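Local coordinates for protein DnaJ homolog subfamily C member 3 (Mus musculus, PDB 3IEG) that binds misfolded proteins in the endoplasmic reticulum as a TPR-containing co-chaperone of the unfolded protein response, and restrains a kinase that phosphorylates eIF-2-alpha, at residues L80-G85 / V149-D153; Y257-M261 / S274-I278; L309-E314 / D328-A332. Residue numbers count along the deposited sequence, not the author numbering.

Contact 1 of 3, residues L80-G85 / V149-D153; sequences LLLKQG and VCVWD
A junction between TPR 3 and TPR 4 is made here by a Schellman motif set against an interhelical turn. Helix 71-84 is closed by G85, the first residue past it, whose positive phi (75°) goes with G85 N bonding back to L82 O at 3.0 Å; a CB there would clash with D153 OD2. In the facing segment, C150 centres an inverse gamma turn and C150-D153 form a type I beta turn. K83 CA lies 4.2 Å from C150 CA, Q84 CA 4.5 Å from W152 CA. W152 N hydrogen-bonds to K83 O at 2.9 Å. The m rotamer of W152 brings its six-membered ring under K83 CD, a CH-pi contact 3.9 Å from CD to the centroid, while L80 CD2 meets the ring edge at CZ3 (4.1 Å). A water donates to G85 O (2.9 Å) and D153 OD2 (2.7 Å); D153 OD1 caps L156 N, starting helix 154-166. Helix 53-66 touches L80 and W152, helix 87-98 touches L82 and C150, and helix 104-132 packs on L82 and V149.

Contact 2 of 3, residues Y257-M261 / S274-I278; sequences YESVM and SKERI
Y257 opens the first segment with its CA 5.6 Å from that of S274, the closest CA pair between two antiparallel helical turns whose axes approach to 9.7 Å at 167°. Its CA-CB bond points toward the other helix, and chi1 of -90° with chi2 of 113° lays one ring face over R277 CB, 3.4 Å from Y257 CE1. S274 OG comes within 3.2 Å of Y257 CD2, while Y257 CB rests on I278 CD1 at 3.7 Å. The ring thus lies against S274 and R277, and its hydroxyl reaches E242 on helix 222-246, hydrogen-bonding to the same carboxylate oxygen with which R277 NE forms a salt bridge. E258 leaves its helix pointing away, yet chi1 of -135° and chi2 of 83° bring OE2 to 3.5 Å from I278 CD1, a contact at the margin of the interface. The helices involved are consecutive: 250-263 is the second helix of TPR 7 and 268-284 the first of TPR 8, so this is the packing of one repeat against the next in the TPR solenoid. V260, chi1 t, sets CG1 3.4 Å from S274 OG, and also touches L237 of helix 222-246. S274 can be approached this closely because it is small, and its hydroxyl is hydrogen-bonded to Y270 O within its own helix. Selenomethionine M261 comes last, with rotamer m, t, p: CG packs on S274 CB at 3.7 Å, and SE lies 4.4 Å from K275 CG, whose NZ runs on to a salt bridge with E297.

Contact 3 of 3, residues L309-E314 / D328-A332; sequences LKDRAE and DYEAA
Helices 306-318 and 322-333 are the two antiparallel helices of TPR 9, and this contact is the inside of their helical hairpin. The segment axes pass 8.6 Å apart with a signed crossing angle of -165°. In register, L309 CA is 5.5 Å from D328 CA, and K310 CA is 6.2 Å from Y329 CA. Alanines supply the hollows. L309, in its m,t rotamer, pushes CD1 into the shallow space left by A331 and A332, 4.1 Å from A331 CB and 3.9 Å from A332 CB, with CD2 3.5 Å from D328 OD1. In the reverse sense Y329 is the bump and A313 the hollow: with chi1 -86° and chi2 119° the ring lies across A313, whose CB sits 3.8 Å from the ring centroid, 22° off the normal, a CH-pi contact. K310 CG lies 4.1 Å from Y329 CE2, and E314 CG lies 3.8 Å from Y329 OH; L346 of helix 340-357 also touches Y329. A further close approach is A313 CB to D328 CB at 4.2 Å. Next to this apolar packing, R312 reaches across to D328 in a salt bridge, its NH1 hydrogen-bonding S296 on helix 288-301. The forked pairing is tight: R312 NE lies 2.6 Å from D328 OD2, and R312 NH2 lies 2.8 Å from D328 OD1.

Overall arrangement
All three contacts are partly buried, combining buried side chains with an exposed margin, yet they join different elements of the TPR array. Contact 1 sets a helix end against a loop and combines main-chain bonding and a water bridge with packing round a tryptophan. Contacts 2 and 3 pair antiparallel helices through side chains: contact 2 between successive repeats, with the charges of K275 and R277 paired outside the two segments, contact 3 within one repeat, with a salt bridge across the pair. Contact 1 lies across the chain's centre from the others, 47 and 54 Å away between centres. Contacts 2 and 3 are neighbours, about 5 Å apart at nearest atoms; helix 268-284, which carries one side of contact 2, also touches contact 3, and helix 288-301 touches both.

Contact 1 of 3, residues L80-G85 / V149-D153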
ATOM      1  N   LEU A  80     -13.772  21.270   4.196  1.00 26.25           N
ATOM      2  CA  LEU A  80     -12.469  20.619   4.206  1.00 25.65           C
ATOM      3  C   LEU A  80     -12.326  19.775   5.452  1.00 25.44           C
ATOM      4  O   LEU A  80     -11.849  18.654   5.366  1.00 25.66           O
ATOM      5  CB  LEU A  80     -11.299  21.625   4.075  1.00 25.57           C
ATOM      6  CG  LEU A  80     -11.256  22.540   2.838  1.00 24.40           C
ATOM      7  CD1 LEU A  80     -10.077  23.519   2.875  1.00 23.26           C
ATOM      8  CD2 LEU A  80     -11.229  21.719   1.574  1.00 23.21           C
ATOM      9  N   LEU A  81     -12.754  20.309   6.597  1.00 25.16           N
ATOM     10  CA  LEU A  81     -12.744  19.561   7.867  1.00 25.24           C
ATOM     11  C   LEU A  81     -13.557  18.270   7.798  1.00 25.29           C
ATOM     12  O   LEU A  81     -13.086  17.217   8.217  1.00 25.58           O
ATOM     13  CB  LEU A  81     -13.238  20.428   9.037  1.00 25.01           C
ATOM     14  CG  LEU A  81     -12.399  21.660   9.396  1.00 24.92           C
ATOM     15  CD1 LEU A  81     -13.183  22.678  10.236  1.00 23.44           C
ATOM     16  CD2 LEU A  81     -11.097  21.264  10.072  1.00 24.12           C
ATOM     17  N   LEU A  82     -14.771  18.340   7.267  1.00 25.28           N
ATOM     18  CA  LEU A  82     -15.567  17.131   7.089  1.00 25.48           C
ATOM     19  C   LEU A  82     -14.823  16.083   6.255  1.00 25.85           C
ATOM     20  O   LEU A  82     -14.831  14.906   6.590  1.00 25.53           O
ATOM     21  CB  LEU A  82     -16.919  17.463   6.460  1.00 25.38           C
ATOM     22  CG  LEU A  82     -17.889  16.328   6.128  1.00 25.17           C
ATOM     23  CD1 LEU A  82     -18.178  15.434   7.327  1.00 25.01           C
ATOM     24  CD2 LEU A  82     -19.169  16.925   5.603  1.00 25.37           C
ATOM     25  N   LYS A  83     -14.175  16.518   5.173  1.00 26.46           N
ATOM     26  CA  LYS A  83     -13.399  15.608   4.329  1.00 27.01           C
ATOM     27  C   LYS A  83     -12.201  15.015   5.083  1.00 26.50           C
ATOM     28  O   LYS A  83     -11.802  13.880   4.849  1.00 26.31           O
ATOM     29  CB  LYS A  83     -12.921  16.318   3.067  1.00 27.55           C
ATOM     30  CG  LYS A  83     -13.974  16.480   1.966  1.00 29.73           C
ATOM     31  CD  LYS A  83     -13.270  16.755   0.650  1.00 32.51           C
ATOM     32  CE  LYS A  83     -14.233  17.043  -0.462  1.00 35.74           C
ATOM     33  NZ  LYS A  83     -13.447  17.285  -1.718  1.00 39.51           N
ATOM     34  N   GLN A  84     -11.639  15.792   5.996  1.00 26.31           N
ATOM     35  CA  GLN A  84     -10.527  15.332   6.807  1.00 26.49           C
ATOM     36  C   GLN A  84     -10.988  14.417   7.952  1.00 26.97           C
ATOM     37  O   GLN A  84     -10.171  13.825   8.645  1.00 27.54           O
ATOM     38  CB  GLN A  84      -9.747  16.534   7.343  1.00 26.11           C
ATOM     39  CG  GLN A  84      -8.973  17.311   6.284  1.00 25.82           C
ATOM     40  CD  GLN A  84      -8.197  18.486   6.867  1.00 26.29           C
ATOM     41  OE1 GLN A  84      -8.342  18.817   8.038  1.00 26.34           O
ATOM     42  NE2 GLN A  84      -7.372  19.128   6.041  1.00 26.36           N
ATOM     43  N   GLY A  85     -12.298  14.296   8.143  1.00 27.64           N
ATOM     44  CA  GLY A  85     -12.867  13.501   9.233  1.00 27.71           C
ATOM     45  C   GLY A  85     -12.745  14.165  10.598  1.00 28.24           C
ATOM     46  O   GLY A  85     -12.891  13.504  11.632  1.00 27.66           O
ATOM     47  N   VAL A 149     -16.882   9.506   2.416  1.00 33.20           N
ATOM     48  CA  VAL A 149     -17.091  10.920   2.634  1.00 32.06           C
ATOM     49  C   VAL A 149     -15.830  11.545   3.199  1.00 31.77           C
ATOM     50  O   VAL A 149     -15.356  12.544   2.683  1.00 32.08           O
ATOM     51  CB  VAL A 149     -18.292  11.171   3.570  1.00 31.96           C
ATOM     52  CG1 VAL A 149     -18.405  12.641   3.922  1.00 31.79           C
ATOM     53  CG2 VAL A 149     -19.583  10.653   2.941  1.00 31.06           C
ATOM     54  N   CYS A 150     -15.292  10.961   4.264  1.00 31.38           N
ATOM     55  CA  CYS A 150     -14.106  11.499   4.902  1.00 30.93           C
ATOM     56  C   CYS A 150     -12.888  10.867   4.239  1.00 31.09           C
ATOM     57  O   CYS A 150     -12.241   9.964   4.799  1.00 31.50           O
ATOM     58  CB  CYS A 150     -14.129  11.214   6.398  1.00 30.72           C
ATOM     59  SG  CYS A 150     -15.627  11.758   7.227  1.00 31.02           S
ATOM     60  N   VAL A 151     -12.592  11.346   3.036  1.00 30.51           N
ATOM     61  CA  VAL A 151     -11.599  10.727   2.167  1.00 30.13           C
ATOM     62  C   VAL A 151     -10.164  11.067   2.566  1.00 30.08           C
ATOM     63  O   VAL A 151      -9.233  10.364   2.178  1.00 30.92           O
ATOM     64  CB  VAL A 151     -11.845  11.075   0.662  1.00 30.35           C
ATOM     65  CG1 VAL A 151     -13.107  10.372   0.129  1.00 30.14           C
ATOM     66  CG2 VAL A 151     -11.949  12.591   0.448  1.00 30.23           C
ATOM     67  N   TRP A 152      -9.979  12.130   3.340  1.00 29.42           N
ATOM     68  CA  TRP A 152      -8.643  12.527   3.774  1.00 29.11           C
ATOM     69  C   TRP A 152      -8.413  12.227   5.262  1.00 29.40           C
ATOM     70  O   TRP A 152      -7.497  12.770   5.890  1.00 29.21           O
ATOM     71  CB  TRP A 152      -8.379  14.008   3.463  1.00 28.59           C
ATOM     72  CG  TRP A 152      -8.590  14.393   2.015  1.00 27.87           C
ATOM     73  CD1 TRP A 152      -8.410  13.599   0.907  1.00 27.38           C
ATOM     74  CD2 TRP A 152      -9.004  15.668   1.527  1.00 26.78           C
ATOM     75  NE1 TRP A 152      -8.702  14.304  -0.236  1.00 27.03           N
ATOM     76  CE2 TRP A 152      -9.067  15.577   0.114  1.00 27.01           C
ATOM     77  CE3 TRP A 152      -9.336  16.882   2.144  1.00 27.10           C
ATOM     78  CZ2 TRP A 152      -9.452  16.653  -0.689  1.00 26.94           C
ATOM     79  CZ3 TRP A 152      -9.720  17.960   1.341  1.00 27.26           C
ATOM     80  CH2 TRP A 152      -9.776  17.832  -0.061  1.00 27.67           C
ATOM     81  N   ASP A 153      -9.256  11.360   5.814  1.00 29.46           N
ATOM     82  CA  ASP A 153      -9.108  10.903   7.179  1.00 29.96           C
ATOM     83  C   ASP A 153      -8.054   9.798   7.215  1.00 30.25           C
ATOM     84  O   ASP A 153      -8.332   8.634   6.909  1.00 30.43           O
ATOM     85  CB  ASP A 153     -10.452  10.400   7.698  1.00 30.09           C
ATOM     86  CG  ASP A 153     -10.452  10.124   9.196  1.00 31.22           C
ATOM     87  OD1 ASP A 153      -9.414   9.703   9.754  1.00 33.25           O
ATOM     88  OD2 ASP A 153     -11.509  10.315   9.821  1.00 31.46           O
TER
HETATM   89  O   HOH W   1     -13.631  10.727  11.409  1.00 30.75           O

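Contact 2 of 3, residues Y257-M261 / S274-I278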
ATOM      1  N   TYR A 257      20.943 -21.358   0.696  1.00 33.10           N
ATOM      2  CA  TYR A 257      19.547 -21.415   1.122  1.00 33.68           C
ATOM      3  C   TYR A 257      19.379 -22.058   2.505  1.00 34.79           C
ATOM      4  O   TYR A 257      18.422 -21.769   3.225  1.00 34.55           O
ATOM      5  CB  TYR A 257      18.665 -22.082   0.073  1.00 32.67           C
ATOM      6  CG  TYR A 257      18.105 -21.092  -0.919  1.00 32.10           C
ATOM      7  CD1 TYR A 257      18.490 -21.113  -2.265  1.00 31.85           C
ATOM      8  CD2 TYR A 257      17.208 -20.106  -0.510  1.00 31.70           C
ATOM      9  CE1 TYR A 257      17.977 -20.180  -3.177  1.00 30.26           C
ATOM     10  CE2 TYR A 257      16.695 -19.173  -1.412  1.00 30.28           C
ATOM     11  CZ  TYR A 257      17.082 -19.220  -2.737  1.00 29.91           C
ATOM     12  OH  TYR A 257      16.570 -18.294  -3.604  1.00 30.15           O
ATOM     13  N   GLU A 258      20.334 -22.903   2.879  1.00 36.33           N
ATOM     14  CA  GLU A 258      20.338 -23.505   4.198  1.00 38.22           C
ATOM     15  C   GLU A 258      20.416 -22.394   5.236  1.00 38.77           C
ATOM     16  O   GLU A 258      19.664 -22.390   6.205  1.00 38.85           O
ATOM     17  CB  GLU A 258      21.518 -24.462   4.357  1.00 38.44           C
ATOM     18  CG  GLU A 258      21.179 -25.795   5.012  1.00 41.92           C
ATOM     19  CD  GLU A 258      20.613 -26.821   4.026  1.00 45.11           C
ATOM     20  OE1 GLU A 258      21.339 -27.777   3.655  1.00 45.51           O
ATOM     21  OE2 GLU A 258      19.442 -26.664   3.620  1.00 46.62           O
ATOM     22  N   SER A 259      21.311 -21.440   5.021  1.00 39.72           N
ATOM     23  CA  SER A 259      21.462 -20.357   5.968  1.00 41.21           C
ATOM     24  C   SER A 259      20.315 -19.340   5.872  1.00 41.87           C
ATOM     25  O   SER A 259      19.989 -18.683   6.854  1.00 42.05           O
ATOM     26  CB  SER A 259      22.823 -19.694   5.824  1.00 41.16           C
ATOM     27  OG  SER A 259      22.982 -19.215   4.510  1.00 43.43           O
ATOM     28  N   VAL A 260      19.686 -19.237   4.702  1.00 42.81           N
ATOM     29  CA  VAL A 260      18.468 -18.433   4.553  1.00 43.54           C
ATOM     30  C   VAL A 260      17.367 -18.898   5.517  1.00 44.53           C
ATOM     31  O   VAL A 260      16.743 -18.076   6.172  1.00 44.45           O
ATOM     32  CB  VAL A 260      17.971 -18.397   3.083  1.00 43.46           C
ATOM     33  CG1 VAL A 260      16.562 -17.812   2.980  1.00 42.94           C
ATOM     34  CG2 VAL A 260      18.931 -17.601   2.230  1.00 42.53           C
HETATM   35  N   MSE A 261      17.158 -20.209   5.621  1.00 45.92           N
HETATM   36  CA  MSE A 261      16.216 -20.766   6.599  1.00 48.28           C
HETATM   37  C   MSE A 261      16.689 -20.648   8.044  1.00 47.18           C
HETATM   38  O   MSE A 261      15.878 -20.549   8.956  1.00 47.28           O
HETATM   39  CB  MSE A 261      15.928 -22.220   6.292  1.00 47.67           C
HETATM   40  CG  MSE A 261      15.087 -22.405   5.062  1.00 50.26           C
HETATM   41 SE   MSE A 261      15.126 -24.247   4.431  1.00 55.10          SE
HETATM   42  CE  MSE A 261      14.521 -25.178   6.058  1.00 54.45           C
ATOM     43  N   SER A 274      12.665 -21.550   0.035  1.00 35.04           N
ATOM     44  CA  SER A 274      14.043 -22.046   0.073  1.00 35.22           C
ATOM     45  C   SER A 274      14.126 -23.521  -0.288  1.00 35.32           C
ATOM     46  O   SER A 274      15.002 -23.921  -1.053  1.00 35.55           O
ATOM     47  CB  SER A 274      14.691 -21.799   1.433  1.00 35.00           C
ATOM     48  OG  SER A 274      14.901 -20.409   1.626  1.00 35.60           O
ATOM     49  N   LYS A 275      13.210 -24.319   0.252  1.00 35.37           N
ATOM     50  CA  LYS A 275      13.149 -25.734  -0.075  1.00 35.67           C
ATOM     51  C   LYS A 275      12.912 -25.938  -1.561  1.00 35.02           C
ATOM     52  O   LYS A 275      13.568 -26.777  -2.181  1.00 35.09           O
ATOM     53  CB  LYS A 275      12.076 -26.447   0.746  1.00 35.87           C
ATOM     54  CG  LYS A 275      12.570 -27.004   2.085  1.00 36.85           C
ATOM     55  CD  LYS A 275      11.468 -27.826   2.762  1.00 37.42           C
ATOM     56  CE  LYS A 275      11.836 -28.213   4.198  1.00 40.96           C
ATOM     57  NZ  LYS A 275      10.844 -29.184   4.754  1.00 42.58           N
ATOM     58  N   GLU A 276      12.004 -25.153  -2.142  1.00 34.46           N
ATOM     59  CA  GLU A 276      11.753 -25.229  -3.578  1.00 33.86           C
ATOM     60  C   GLU A 276      13.039 -25.028  -4.399  1.00 33.70           C
ATOM     61  O   GLU A 276      13.327 -25.795  -5.314  1.00 33.26           O
ATOM     62  CB  GLU A 276      10.684 -24.223  -4.005  1.00 33.84           C
ATOM     63  CG  GLU A 276      10.298 -24.378  -5.470  1.00 33.98           C
ATOM     64  CD  GLU A 276       9.635 -23.154  -6.069  1.00 34.35           C
ATOM     65  OE1 GLU A 276       8.610 -22.709  -5.510  1.00 35.26           O
ATOM     66  OE2 GLU A 276      10.113 -22.664  -7.122  1.00 33.02           O
ATOM     67  N   ARG A 277      13.804 -23.991  -4.067  1.00 33.52           N
ATOM     68  CA  ARG A 277      15.059 -23.713  -4.760  1.00 33.51           C
ATOM     69  C   ARG A 277      16.118 -24.798  -4.486  1.00 34.10           C
ATOM     70  O   ARG A 277      16.917 -25.129  -5.365  1.00 34.02           O
ATOM     71  CB  ARG A 277      15.592 -22.302  -4.430  1.00 33.16           C
ATOM     72  CG  ARG A 277      14.684 -21.129  -4.836  1.00 30.65           C
ATOM     73  CD  ARG A 277      14.281 -21.179  -6.310  1.00 28.20           C
ATOM     74  NE  ARG A 277      15.289 -20.611  -7.211  1.00 25.97           N
ATOM     75  CZ  ARG A 277      15.456 -20.972  -8.482  1.00 23.96           C
ATOM     76  NH1 ARG A 277      14.708 -21.930  -9.019  1.00 23.81           N
ATOM     77  NH2 ARG A 277      16.387 -20.394  -9.223  1.00 22.35           N
ATOM     78  N   ILE A 278      16.104 -25.369  -3.284  1.00 34.52           N
ATOM     79  CA  ILE A 278      17.009 -26.467  -2.975  1.00 35.10           C
ATOM     80  C   ILE A 278      16.628 -27.688  -3.815  1.00 35.92           C
ATOM     81  O   ILE A 278      17.497 -28.358  -4.381  1.00 36.09           O
ATOM     82  CB  ILE A 278      17.074 -26.774  -1.458  1.00 35.18           C
ATOM     83  CG1 ILE A 278      17.917 -25.696  -0.749  1.00 35.02           C
ATOM     84  CG2 ILE A 278      17.659 -28.181  -1.201  1.00 34.61           C
ATOM     85  CD1 ILE A 278      17.776 -25.655   0.771  1.00 34.71           C
TER

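Contact 3 of 3, residues L309-E314 / D328-A332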
ATOM      1  N   LEU A 309       7.453 -29.772  -9.638  1.00 44.83           N
ATOM      2  CA  LEU A 309       7.025 -30.856 -10.513  1.00 44.49           C
ATOM      3  C   LEU A 309       8.042 -31.119 -11.620  1.00 44.36           C
ATOM      4  O   LEU A 309       8.453 -32.264 -11.828  1.00 44.19           O
ATOM      5  CB  LEU A 309       5.642 -30.572 -11.099  1.00 44.26           C
ATOM      6  CG  LEU A 309       4.504 -30.724 -10.086  1.00 44.35           C
ATOM      7  CD1 LEU A 309       3.214 -30.110 -10.607  1.00 42.63           C
ATOM      8  CD2 LEU A 309       4.310 -32.193  -9.694  1.00 44.64           C
ATOM      9  N   LYS A 310       8.452 -30.056 -12.310  1.00 44.09           N
ATOM     10  CA  LYS A 310       9.421 -30.153 -13.402  1.00 44.31           C
ATOM     11  C   LYS A 310      10.755 -30.695 -12.913  1.00 43.88           C
ATOM     12  O   LYS A 310      11.367 -31.542 -13.571  1.00 43.92           O
ATOM     13  CB  LYS A 310       9.641 -28.786 -14.063  1.00 44.49           C
ATOM     14  CG  LYS A 310       8.510 -28.317 -14.989  1.00 45.27           C
ATOM     15  CD  LYS A 310       8.524 -26.795 -15.214  1.00 45.35           C
ATOM     16  CE  LYS A 310       9.782 -26.331 -15.940  1.00 46.80           C
ATOM     17  NZ  LYS A 310       9.785 -24.853 -16.086  1.00 48.12           N
ATOM     18  N   ASP A 311      11.198 -30.205 -11.757  1.00 43.55           N
ATOM     19  CA  ASP A 311      12.491 -30.599 -11.217  1.00 43.12           C
ATOM     20  C   ASP A 311      12.481 -32.039 -10.703  1.00 43.28           C
ATOM     21  O   ASP A 311      13.460 -32.774 -10.909  1.00 43.01           O
ATOM     22  CB  ASP A 311      12.990 -29.600 -10.166  1.00 42.76           C
ATOM     23  CG  ASP A 311      13.413 -28.277 -10.780  1.00 41.61           C
ATOM     24  OD1 ASP A 311      13.723 -28.255 -11.978  1.00 41.00           O
ATOM     25  OD2 ASP A 311      13.434 -27.252 -10.076  1.00 40.29           O
ATOM     26  N   ARG A 312      11.380 -32.444 -10.063  1.00 43.31           N
ATOM     27  CA  ARG A 312      11.216 -33.849  -9.681  1.00 43.67           C
ATOM     28  C   ARG A 312      11.153 -34.737 -10.925  1.00 44.15           C
ATOM     29  O   ARG A 312      11.803 -35.784 -10.973  1.00 44.35           O
ATOM     30  CB  ARG A 312       9.998 -34.088  -8.787  1.00 43.47           C
ATOM     31  CG  ARG A 312      10.009 -35.486  -8.179  1.00 43.39           C
ATOM     32  CD  ARG A 312       9.027 -35.661  -7.057  1.00 42.80           C
ATOM     33  NE  ARG A 312       7.668 -35.718  -7.573  1.00 43.81           N
ATOM     34  CZ  ARG A 312       6.583 -35.920  -6.833  1.00 43.76           C
ATOM     35  NH1 ARG A 312       6.679 -36.083  -5.516  1.00 42.83           N
ATOM     36  NH2 ARG A 312       5.397 -35.949  -7.423  1.00 43.96           N
ATOM     37  N   ALA A 313      10.389 -34.309 -11.929  1.00 44.38           N
ATOM     38  CA  ALA A 313      10.372 -34.989 -13.211  1.00 44.75           C
ATOM     39  C   ALA A 313      11.801 -35.196 -13.707  1.00 45.15           C
ATOM     40  O   ALA A 313      12.241 -36.329 -13.868  1.00 45.16           O
ATOM     41  CB  ALA A 313       9.551 -34.208 -14.225  1.00 44.81           C
ATOM     42  N   GLU A 314      12.538 -34.109 -13.919  1.00 45.78           N
ATOM     43  CA  GLU A 314      13.919 -34.227 -14.380  1.00 46.77           C
ATOM     44  C   GLU A 314      14.736 -35.239 -13.563  1.00 46.27           C
ATOM     45  O   GLU A 314      15.577 -35.947 -14.114  1.00 46.47           O
ATOM     46  CB  GLU A 314      14.610 -32.863 -14.427  1.00 46.65           C
ATOM     47  CG  GLU A 314      14.505 -32.153 -15.783  1.00 48.27           C
ATOM     48  CD  GLU A 314      15.259 -30.812 -15.826  1.00 49.20           C
ATOM     49  OE1 GLU A 314      16.436 -30.767 -15.374  1.00 52.76           O
ATOM     50  OE2 GLU A 314      14.678 -29.805 -16.317  1.00 51.25           O
ATOM     51  N   ASP A 328       4.367 -36.477 -13.501  1.00 61.66           N
ATOM     52  CA  ASP A 328       4.674 -35.171 -12.914  1.00 61.47           C
ATOM     53  C   ASP A 328       4.605 -34.019 -13.925  1.00 61.51           C
ATOM     54  O   ASP A 328       4.166 -32.929 -13.572  1.00 61.56           O
ATOM     55  CB  ASP A 328       6.024 -35.189 -12.174  1.00 61.19           C
ATOM     56  CG  ASP A 328       5.888 -35.549 -10.687  1.00 60.81           C
ATOM     57  OD1 ASP A 328       4.754 -35.666 -10.176  1.00 60.96           O
ATOM     58  OD2 ASP A 328       6.927 -35.704 -10.018  1.00 59.85           O
ATOM     59  N   TYR A 329       5.022 -34.252 -15.172  1.00 61.64           N
ATOM     60  CA  TYR A 329       4.885 -33.231 -16.228  1.00 61.92           C
ATOM     61  C   TYR A 329       3.413 -32.953 -16.549  1.00 62.58           C
ATOM     62  O   TYR A 329       3.019 -31.801 -16.725  1.00 62.71           O
ATOM     63  CB  TYR A 329       5.644 -33.604 -17.517  1.00 61.37           C
ATOM     64  CG  TYR A 329       7.110 -33.202 -17.551  1.00 60.77           C
ATOM     65  CD1 TYR A 329       8.111 -34.163 -17.672  1.00 60.95           C
ATOM     66  CD2 TYR A 329       7.499 -31.864 -17.476  1.00 60.62           C
ATOM     67  CE1 TYR A 329       9.462 -33.804 -17.707  1.00 60.88           C
ATOM     68  CE2 TYR A 329       8.853 -31.496 -17.505  1.00 60.43           C
ATOM     69  CZ  TYR A 329       9.826 -32.472 -17.621  1.00 60.41           C
ATOM     70  OH  TYR A 329      11.158 -32.132 -17.651  1.00 59.49           O
ATOM     71  N   GLU A 330       2.611 -34.012 -16.611  1.00 63.41           N
ATOM     72  CA  GLU A 330       1.176 -33.894 -16.860  1.00 64.36           C
ATOM     73  C   GLU A 330       0.447 -33.067 -15.798  1.00 64.83           C
ATOM     74  O   GLU A 330      -0.442 -32.278 -16.126  1.00 65.07           O
ATOM     75  CB  GLU A 330       0.538 -35.281 -17.006  1.00 64.43           C
ATOM     76  CG  GLU A 330       0.631 -35.844 -18.425  1.00 64.82           C
ATOM     77  CD  GLU A 330       0.552 -37.363 -18.487  1.00 65.25           C
ATOM     78  OE1 GLU A 330       0.299 -38.006 -17.442  1.00 65.90           O
ATOM     79  OE2 GLU A 330       0.743 -37.917 -19.593  1.00 64.73           O
ATOM     80  N   ALA A 331       0.830 -33.251 -14.537  1.00 65.48           N
ATOM     81  CA  ALA A 331       0.287 -32.465 -13.431  1.00 66.28           C
ATOM     82  C   ALA A 331       0.654 -30.982 -13.564  1.00 66.97           C
ATOM     83  O   ALA A 331      -0.173 -30.105 -13.300  1.00 67.08           O
ATOM     84  CB  ALA A 331       0.765 -33.027 -12.089  1.00 66.06           C
ATOM     85  N   ALA A 332       1.892 -30.714 -13.980  1.00 67.70           N
ATOM     86  CA  ALA A 332       2.358 -29.353 -14.182  1.00 68.51           C
ATOM     87  C   ALA A 332       1.655 -28.714 -15.371  1.00 69.27           C
ATOM     88  O   ALA A 332       1.252 -27.553 -15.302  1.00 69.36           O
ATOM     89  CB  ALA A 332       3.860 -29.329 -14.376  1.00 68.40           C
TER